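Local coordinates for CG14216 (Drosophila melanogaster, PDB 3P9Y), which probably removes phosphate from phosphoserine in the C-terminal domain repeats of RNA polymerase II, with a role in RNA processing and termination, at residues A[21-33]-A[146-160]. The protein carries 2 engineered substitutions. Numbering follows the deposited sequence.
Sequences NRSMEAHNFLAKK and VNNAEDALMGAFVIT. Engineered in segment 146-160: Asn147 (natural residue Asp).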
ATOM      1  N   ASN A  21      -7.927   0.200   1.826  1.00 17.96           N
ATOM      2  CA  ASN A  21      -7.957  -1.184   2.281  1.00 18.66           C
ATOM      3  C   ASN A  21      -6.585  -1.846   2.240  1.00 17.98           C
ATOM      4  O   ASN A  21      -5.928  -1.984   3.267  1.00 17.25           O
ATOM      5  CB  ASN A  21      -8.948  -1.991   1.439  1.00 19.58           C
ATOM      6  CG  ASN A  21      -9.050  -3.437   1.878  1.00 19.08           C
ATOM      7  OD1 ASN A  21      -8.898  -3.756   3.058  1.00 20.92           O
ATOM      8  ND2 ASN A  21      -9.317  -4.322   0.929  1.00 18.77           N
ATOM      9  N   ARG A  22      -6.160  -2.250   1.048  1.00 17.52           N
ATOM     10  CA  ARG A  22      -4.969  -3.086   0.894  1.00 16.55           C
ATOM     11  C   ARG A  22      -3.682  -2.426   1.391  1.00 15.43           C
ATOM     12  O   ARG A  22      -2.889  -3.060   2.089  1.00 15.17           O
ATOM     13  CB  ARG A  22      -4.823  -3.508  -0.572  1.00 17.46           C
ATOM     14  CG  ARG A  22      -5.888  -4.506  -1.037  1.00 17.25           C
ATOM     15  CD  ARG A  22      -5.936  -4.622  -2.567  1.00 18.17           C
ATOM     16  NE  ARG A  22      -6.325  -3.360  -3.198  1.00 18.10           N
ATOM     17  CZ  ARG A  22      -6.330  -3.139  -4.510  1.00 18.48           C
ATOM     18  NH1 ARG A  22      -5.961  -4.093  -5.352  1.00 18.77           N
ATOM     19  NH2 ARG A  22      -6.706  -1.960  -4.979  1.00 18.59           N
ATOM     20  N   SER A  23      -3.462  -1.164   1.036  1.00 15.20           N
ATOM     21  CA  SER A  23      -2.232  -0.483   1.434  1.00 15.62           C
ATOM     22  C   SER A  23      -2.202  -0.230   2.936  1.00 15.42           C
ATOM     23  O   SER A  23      -1.140  -0.206   3.544  1.00 15.15           O
ATOM     24  CB  SER A  23      -2.070   0.847   0.695  1.00 16.16           C
ATOM     25  OG  SER A  23      -2.980   1.820   1.176  1.00 17.37           O
ATOM     26  N   MET A  24      -3.368  -0.040   3.535  1.00 15.98           N
ATOM     27  CA  MET A  24      -3.437   0.290   4.954  1.00 16.46           C
ATOM     28  C   MET A  24      -3.280  -0.947   5.832  1.00 16.03           C
ATOM     29  O   MET A  24      -2.712  -0.876   6.914  1.00 15.56           O
ATOM     30  CB  MET A  24      -4.747   1.015   5.263  1.00 17.64           C
ATOM     31  CG  MET A  24      -4.808   2.396   4.632  1.00 18.06           C
ATOM     32  SD  MET A  24      -3.430   3.431   5.170  1.00 18.59           S
ATOM     33  CE  MET A  24      -4.062   4.018   6.742  1.00 19.53           C
ATOM     34  N   GLU A  25      -3.785  -2.076   5.360  1.00 15.66           N
ATOM     35  CA  GLU A  25      -3.574  -3.343   6.037  1.00 16.35           C
ATOM     36  C   GLU A  25      -2.075  -3.649   6.046  1.00 16.85           C
ATOM     37  O   GLU A  25      -1.511  -4.032   7.078  1.00 15.75           O
ATOM     38  CB  GLU A  25      -4.339  -4.445   5.313  1.00 17.01           C
ATOM     39  CG  GLU A  25      -4.520  -5.710   6.111  1.00 20.45           C
ATOM     40  CD  GLU A  25      -5.491  -5.533   7.261  1.00 21.40           C
ATOM     41  OE1 GLU A  25      -5.050  -5.658   8.416  1.00 23.47           O
ATOM     42  OE2 GLU A  25      -6.686  -5.253   7.013  1.00 22.61           O
ATOM     43  N   ALA A  26      -1.430  -3.462   4.895  1.00 14.63           N
ATOM     44  CA  ALA A  26       0.011  -3.670   4.784  1.00 15.05           C
ATOM     45  C   ALA A  26       0.773  -2.638   5.613  1.00 14.89           C
ATOM     46  O   ALA A  26       1.796  -2.955   6.220  1.00 15.12           O
ATOM     47  CB  ALA A  26       0.454  -3.601   3.325  1.00 13.53           C
ATOM     48  N   HIS A  27       0.284  -1.402   5.624  1.00 14.48           N
ATOM     49  CA  HIS A  27       0.926  -0.339   6.384  1.00 15.56           C
ATOM     50  C   HIS A  27       0.998  -0.772   7.837  1.00 16.27           C
ATOM     51  O   HIS A  27       2.057  -0.735   8.460  1.00 16.07           O
ATOM     52  CB  HIS A  27       0.131   0.967   6.277  1.00 15.74           C
ATOM     53  CG  HIS A  27       0.832   2.159   6.867  1.00 17.46           C
ATOM     54  ND1 HIS A  27       0.795   3.408   6.283  1.00 18.66           N
ATOM     55  CD2 HIS A  27       1.586   2.292   7.986  1.00 17.11           C
ATOM     56  CE1 HIS A  27       1.498   4.257   7.012  1.00 18.16           C
ATOM     57  NE2 HIS A  27       1.986   3.606   8.051  1.00 18.20           N
ATOM     58  N   ASN A  28      -0.145  -1.195   8.367  1.00 17.29           N
ATOM     59  CA  ASN A  28      -0.264  -1.536   9.775  1.00 18.16           C
ATOM     60  C   ASN A  28       0.654  -2.691  10.158  1.00 19.12           C
ATOM     61  O   ASN A  28       1.365  -2.630  11.161  1.00 18.34           O
ATOM     62  CB  ASN A  28      -1.711  -1.890  10.107  1.00 20.08           C
ATOM     63  CG  ASN A  28      -1.895  -2.258  11.559  1.00 24.34           C
ATOM     64  OD1 ASN A  28      -2.062  -1.395  12.417  1.00 26.44           O
ATOM     65  ND2 ASN A  28      -1.851  -3.548  11.842  1.00 26.32           N
ATOM     66  N   PHE A  29       0.645  -3.736   9.341  1.00 17.50           N
ATOM     67  CA  PHE A  29       1.436  -4.925   9.623  1.00 18.35           C
ATOM     68  C   PHE A  29       2.926  -4.598   9.559  1.00 17.57           C
ATOM     69  O   PHE A  29       3.673  -4.898  10.486  1.00 18.28           O
ATOM     70  CB  PHE A  29       1.081  -6.033   8.626  1.00 17.56           C
ATOM     71  CG  PHE A  29       1.406  -7.414   9.112  1.00 18.01           C
ATOM     72  CD1 PHE A  29       0.442  -8.186   9.745  1.00 20.71           C
ATOM     73  CD2 PHE A  29       2.669  -7.946   8.932  1.00 17.51           C
ATOM     74  CE1 PHE A  29       0.741  -9.466  10.191  1.00 23.15           C
ATOM     75  CE2 PHE A  29       2.973  -9.224   9.377  1.00 18.95           C
ATOM     76  CZ  PHE A  29       2.008  -9.984  10.003  1.00 20.23           C
ATOM     77  N   LEU A  30       3.353  -3.975   8.464  1.00 16.43           N
ATOM     78  CA  LEU A  30       4.753  -3.598   8.288  1.00 16.84           C
ATOM     79  C   LEU A  30       5.259  -2.743   9.450  1.00 18.55           C
ATOM     80  O   LEU A  30       6.362  -2.959   9.943  1.00 18.17           O
ATOM     81  CB  LEU A  30       4.951  -2.843   6.970  1.00 16.49           C
ATOM     82  CG  LEU A  30       4.983  -3.709   5.707  1.00 15.69           C
ATOM     83  CD1 LEU A  30       4.779  -2.850   4.459  1.00 14.64           C
ATOM     84  CD2 LEU A  30       6.285  -4.503   5.615  1.00 13.92           C
ATOM     85  N   ALA A  31       4.453  -1.775   9.880  1.00 17.45           N
ATOM     86  CA  ALA A  31       4.847  -0.879  10.964  1.00 19.25           C
ATOM     87  C   ALA A  31       5.006  -1.644  12.278  1.00 20.63           C
ATOM     88  O   ALA A  31       5.928  -1.383  13.047  1.00 21.64           O
ATOM     89  CB  ALA A  31       3.829   0.238  11.125  1.00 18.76           C
ATOM     90  N   LYS A  32       4.102  -2.584  12.532  1.00 20.47           N
ATOM     91  CA  LYS A  32       4.170  -3.407  13.736  1.00 22.51           C
ATOM     92  C   LYS A  32       5.391  -4.322  13.731  1.00 22.86           C
ATOM     93  O   LYS A  32       5.893  -4.694  14.791  1.00 24.79           O
ATOM     94  CB  LYS A  32       2.897  -4.238  13.889  1.00 22.93           C
ATOM     95  CG  LYS A  32       1.704  -3.447  14.389  1.00 25.87           C
ATOM     96  CD  LYS A  32       0.465  -4.321  14.497  1.00 30.02           C
ATOM     97  CE  LYS A  32      -0.685  -3.564  15.144  1.00 38.78           C
ATOM     98  NZ  LYS A  32      -1.888  -4.428  15.346  1.00 47.55           N
ATOM     99  N   LYS A  33       5.872  -4.681  12.545  1.00 20.84           N
ATOM    100  CA  LYS A  33       7.089  -5.487  12.434  1.00 22.52           C
ATOM    101  C   LYS A  33       8.348  -4.618  12.368  1.00 22.17           C
ATOM    102  O   LYS A  33       9.436  -5.114  12.098  1.00 23.89           O
ATOM    103  CB  LYS A  33       7.031  -6.422  11.222  1.00 21.66           C
ATOM    104  CG  LYS A  33       5.884  -7.426  11.261  1.00 22.89           C
ATOM    105  CD  LYS A  33       5.875  -8.228  12.553  1.00 25.32           C
ATOM    106  CE  LYS A  33       4.767  -9.272  12.558  1.00 29.06           C
ATOM    107  NZ  LYS A  33       4.624  -9.936  13.893  1.00 31.66           N
ATOM    108  N   VAL A 146      -5.961  -9.314  -3.681  1.00 17.20           N
ATOM    109  CA  VAL A 146      -7.382  -9.225  -3.989  1.00 18.83           C
ATOM    110  C   VAL A 146      -8.029  -8.200  -3.062  1.00 19.51           C
ATOM    111  O   VAL A 146      -7.699  -8.125  -1.877  1.00 18.73           O
ATOM    112  CB  VAL A 146      -8.059 -10.596  -3.859  1.00 19.78           C
ATOM    113  CG1 VAL A 146      -9.570 -10.477  -4.054  1.00 20.21           C
ATOM    114  CG2 VAL A 146      -7.456 -11.565  -4.868  1.00 18.96           C
ATOM    115  N   ASN A 147      -8.936  -7.397  -3.609  1.00 19.39           N
ATOM    116  CA  ASN A 147      -9.452  -6.240  -2.883  1.00 19.41           C
ATOM    117  C   ASN A 147     -10.678  -6.533  -2.021  1.00 22.21           C
ATOM    118  O   ASN A 147     -11.800  -6.169  -2.373  1.00 23.68           O
ATOM    119  CB  ASN A 147      -9.765  -5.105  -3.856  1.00 19.72           C
ATOM    120  CG  ASN A 147      -9.726  -3.757  -3.192  1.00 19.70           C
ATOM    121  OD1 ASN A 147      -9.749  -3.657  -1.969  1.00 20.58           O
ATOM    122  ND2 ASN A 147      -9.646  -2.708  -3.994  1.00 20.86           N
ATOM    123  N   ASN A 148     -10.448  -7.199  -0.895  1.00 20.43           N
ATOM    124  CA  ASN A 148     -11.439  -7.316   0.167  1.00 22.61           C
ATOM    125  C   ASN A 148     -10.707  -7.415   1.505  1.00 22.51           C
ATOM    126  O   ASN A 148      -9.479  -7.531   1.539  1.00 21.03           O
ATOM    127  CB  ASN A 148     -12.348  -8.524  -0.054  1.00 24.61           C
ATOM    128  CG  ASN A 148     -11.599  -9.833  -0.008  1.00 23.81           C
ATOM    129  OD1 ASN A 148     -11.128 -10.252   1.045  1.00 23.59           O
ATOM    130  ND2 ASN A 148     -11.493 -10.496  -1.150  1.00 23.63           N
ATOM    131  N   ALA A 149     -11.448  -7.369   2.604  1.00 22.03           N
ATOM    132  CA  ALA A 149     -10.836  -7.297   3.926  1.00 22.85           C
ATOM    133  C   ALA A 149      -9.949  -8.504   4.239  1.00 21.07           C
ATOM    134  O   ALA A 149      -8.852  -8.345   4.765  1.00 19.82           O
ATOM    135  CB  ALA A 149     -11.912  -7.133   4.997  1.00 25.47           C
ATOM    136  N   GLU A 150     -10.414  -9.705   3.909  1.00 22.15           N
ATOM    137  CA  GLU A 150      -9.685 -10.919   4.272  1.00 22.79           C
ATOM    138  C   GLU A 150      -8.380 -11.036   3.484  1.00 22.00           C
ATOM    139  O   GLU A 150      -7.324 -11.325   4.048  1.00 19.08           O
ATOM    140  CB  GLU A 150     -10.535 -12.168   4.034  1.00 24.39           C
ATOM    141  CG  GLU A 150     -11.765 -12.279   4.920  1.00 26.85           C
ATOM    142  CD  GLU A 150     -13.024 -11.786   4.235  1.00 32.11           C
ATOM    143  OE1 GLU A 150     -13.942 -12.607   4.021  1.00 37.66           O
ATOM    144  OE2 GLU A 150     -13.101 -10.583   3.902  1.00 30.29           O
ATOM    145  N   ASP A 151      -8.463 -10.820   2.179  1.00 20.70           N
ATOM    146  CA  ASP A 151      -7.295 -10.951   1.321  1.00 21.09           C
ATOM    147  C   ASP A 151      -6.323  -9.793   1.525  1.00 19.99           C
ATOM    148  O   ASP A 151      -5.134  -9.935   1.277  1.00 18.74           O
ATOM    149  CB  ASP A 151      -7.714 -11.064  -0.145  1.00 20.74           C
ATOM    150  CG  ASP A 151      -8.263 -12.434  -0.481  1.00 22.87           C
ATOM    151  OD1 ASP A 151      -7.600 -13.435  -0.134  1.00 22.22           O
ATOM    152  OD2 ASP A 151      -9.353 -12.512  -1.090  1.00 23.28           O
ATOM    153  N   ALA A 152      -6.820  -8.656   1.998  1.00 18.92           N
ATOM    154  CA  ALA A 152      -5.939  -7.535   2.306  1.00 18.56           C
ATOM    155  C   ALA A 152      -5.005  -7.919   3.452  1.00 18.26           C
ATOM    156  O   ALA A 152      -3.813  -7.612   3.430  1.00 16.52           O
ATOM    157  CB  ALA A 152      -6.744  -6.300   2.661  1.00 18.81           C
ATOM    158  N   LEU A 153      -5.545  -8.603   4.452  1.00 18.29           N
ATOM    159  CA  LEU A 153      -4.729  -9.055   5.573  1.00 19.61           C
ATOM    160  C   LEU A 153      -3.730 -10.118   5.118  1.00 18.62           C
ATOM    161  O   LEU A 153      -2.567 -10.096   5.526  1.00 19.02           O
ATOM    162  CB  LEU A 153      -5.607  -9.611   6.698  1.00 20.22           C
ATOM    163  CG  LEU A 153      -4.816 -10.097   7.913  1.00 21.91           C
ATOM    164  CD1 LEU A 153      -4.063  -8.939   8.556  1.00 21.01           C
ATOM    165  CD2 LEU A 153      -5.739 -10.772   8.929  1.00 24.46           C
ATOM    166  N   MET A 154      -4.187 -11.043   4.278  1.00 18.37           N
ATOM    167  CA  MET A 154      -3.321 -12.085   3.739  1.00 19.37           C
ATOM    168  C   MET A 154      -2.193 -11.446   2.938  1.00 17.05           C
ATOM    169  O   MET A 154      -1.050 -11.876   3.006  1.00 15.43           O
ATOM    170  CB  MET A 154      -4.110 -13.020   2.823  1.00 20.76           C
ATOM    171  CG  MET A 154      -5.267 -13.745   3.490  1.00 23.78           C
ATOM    172  SD  MET A 154      -4.732 -15.148   4.482  1.00 31.17           S
ATOM    173  CE  MET A 154      -4.374 -14.374   6.065  1.00 24.90           C
ATOM    174  N   GLY A 155      -2.530 -10.415   2.177  1.00 16.91           N
ATOM    175  CA  GLY A 155      -1.549  -9.683   1.398  1.00 16.96           C
ATOM    176  C   GLY A 155      -0.526  -9.007   2.295  1.00 15.20           C
ATOM    177  O   GLY A 155       0.652  -8.919   1.953  1.00 15.16           O
ATOM    178  N   ALA A 156      -0.968  -8.534   3.454  1.00 14.70           N
ATOM    179  CA  ALA A 156      -0.065  -7.855   4.370  1.00 15.23           C
ATOM    180  C   ALA A 156       0.979  -8.839   4.875  1.00 14.96           C
ATOM    181  O   ALA A 156       2.150  -8.506   4.976  1.00 14.46           O
ATOM    182  CB  ALA A 156      -0.835  -7.241   5.525  1.00 16.07           C
ATOM    183  N   PHE A 157       0.546 -10.056   5.186  1.00 15.58           N
ATOM    184  CA  PHE A 157       1.466 -11.110   5.591  1.00 16.11           C
ATOM    185  C   PHE A 157       2.483 -11.393   4.489  1.00 15.28           C
ATOM    186  O   PHE A 157       3.670 -11.518   4.757  1.00 15.48           O
ATOM    187  CB  PHE A 157       0.705 -12.403   5.906  1.00 18.45           C
ATOM    188  CG  PHE A 157       0.254 -12.518   7.337  1.00 20.05           C
ATOM    189  CD1 PHE A 157       1.078 -13.109   8.294  1.00 22.92           C
ATOM    190  CD2 PHE A 157      -0.995 -12.058   7.725  1.00 21.24           C
ATOM    191  CE1 PHE A 157       0.665 -13.229   9.619  1.00 23.56           C
ATOM    192  CE2 PHE A 157      -1.419 -12.176   9.041  1.00 22.68           C
ATOM    193  CZ  PHE A 157      -0.588 -12.762   9.992  1.00 24.16           C
ATOM    194  N   VAL A 158       2.012 -11.512   3.252  1.00 14.87           N
ATOM    195  CA  VAL A 158       2.884 -11.904   2.147  1.00 15.58           C
ATOM    196  C   VAL A 158       3.874 -10.794   1.808  1.00 13.39           C
ATOM    197  O   VAL A 158       5.058 -11.043   1.602  1.00 13.55           O
ATOM    198  CB  VAL A 158       2.077 -12.245   0.881  1.00 15.52           C
ATOM    199  CG1 VAL A 158       3.016 -12.613  -0.259  1.00 15.92           C
ATOM    200  CG2 VAL A 158       1.101 -13.378   1.167  1.00 18.35           C
ATOM    201  N   ILE A 159       3.376  -9.572   1.737  1.00 14.14           N
ATOM    202  CA  ILE A 159       4.216  -8.429   1.444  1.00 14.10           C
ATOM    203  C   ILE A 159       5.276  -8.289   2.525  1.00 14.56           C
ATOM    204  O   ILE A 159       6.426  -7.962   2.239  1.00 13.94           O
ATOM    205  CB  ILE A 159       3.381  -7.150   1.362  1.00 13.78           C
ATOM    206  CG1 ILE A 159       2.575  -7.152   0.061  1.00 13.08           C
ATOM    207  CG2 ILE A 159       4.269  -5.918   1.434  1.00 13.19           C
ATOM    208  CD1 ILE A 159       1.510  -6.083   0.003  1.00 14.05           C
ATOM    209  N   THR A 160       4.887  -8.541   3.771  1.00 14.19           N
ATOM    210  CA  THR A 160       5.813  -8.393   4.884  1.00 14.41           C
ATOM    211  C   THR A 160       6.904  -9.460   4.820  1.00 14.32           C
ATOM    212  O   THR A 160       8.066  -9.167   5.075  1.00 14.31           O
ATOM    213  CB  THR A 160       5.088  -8.453   6.240  1.00 14.28           C
ATOM    214  OG1 THR A 160       4.189  -7.343   6.345  1.00 15.07           O
ATOM    215  CG2 THR A 160       6.088  -8.388   7.381  1.00 15.60           C
TER
HETATM  216  O   HOH W   1      -2.466  -5.799   1.677  1.00 14.28           O
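Ala156 CB is a small bump set against Glu25 O, Ala26 CA and Phe29 CB. Ala156 CB sits 3.7 Å from Ala26 CA. The axes of helices 22-32 and 149-160 come within 8.1 Å, crossing at -44°. Next to it Glu25 acts as a knob. Its side chain fills the hole between Ala149, Ala152, Leu153 and Ala156, with Glu25 CG 3.4 Å from Leu153 CA. The bend at Glu25 chi2 (70°) swings the carboxylate across Leu153, where Glu25 OE1 meets CD1, and OE2 goes on to a salt bridge with Arg91. Further along, the Phe29 ring lies between Thr160 and Phe157. Its edge meets the Phe157 face, with Phe29 CZ 3.5 Å from Phe157 CE1 and the planes at 51°. Thr160 OG1 bonds back to Ala156 O. The fold resembles low-molecular-weight tyrosine phosphatases, and both helices flank the central sheet; Ala26 and Leu30 also touch Val14 on strand 11-16. Asn21 ND2 gives a nearly straight bond to OD1 of the engineered Asn147, 3.0 Å long, the two amides almost coplanar. The Arg22 guanidinium stacks on that amide, its NE bonded to the bound peptide's modified side chain and its NH1 paired with Glu116. Cut back to an alanine here, the side chain would no longer reach the peptide's modified group, and Glu116 and one face of the Asn147 amide would probably lose their partner. A water bridges Arg22 O and Ala152 O.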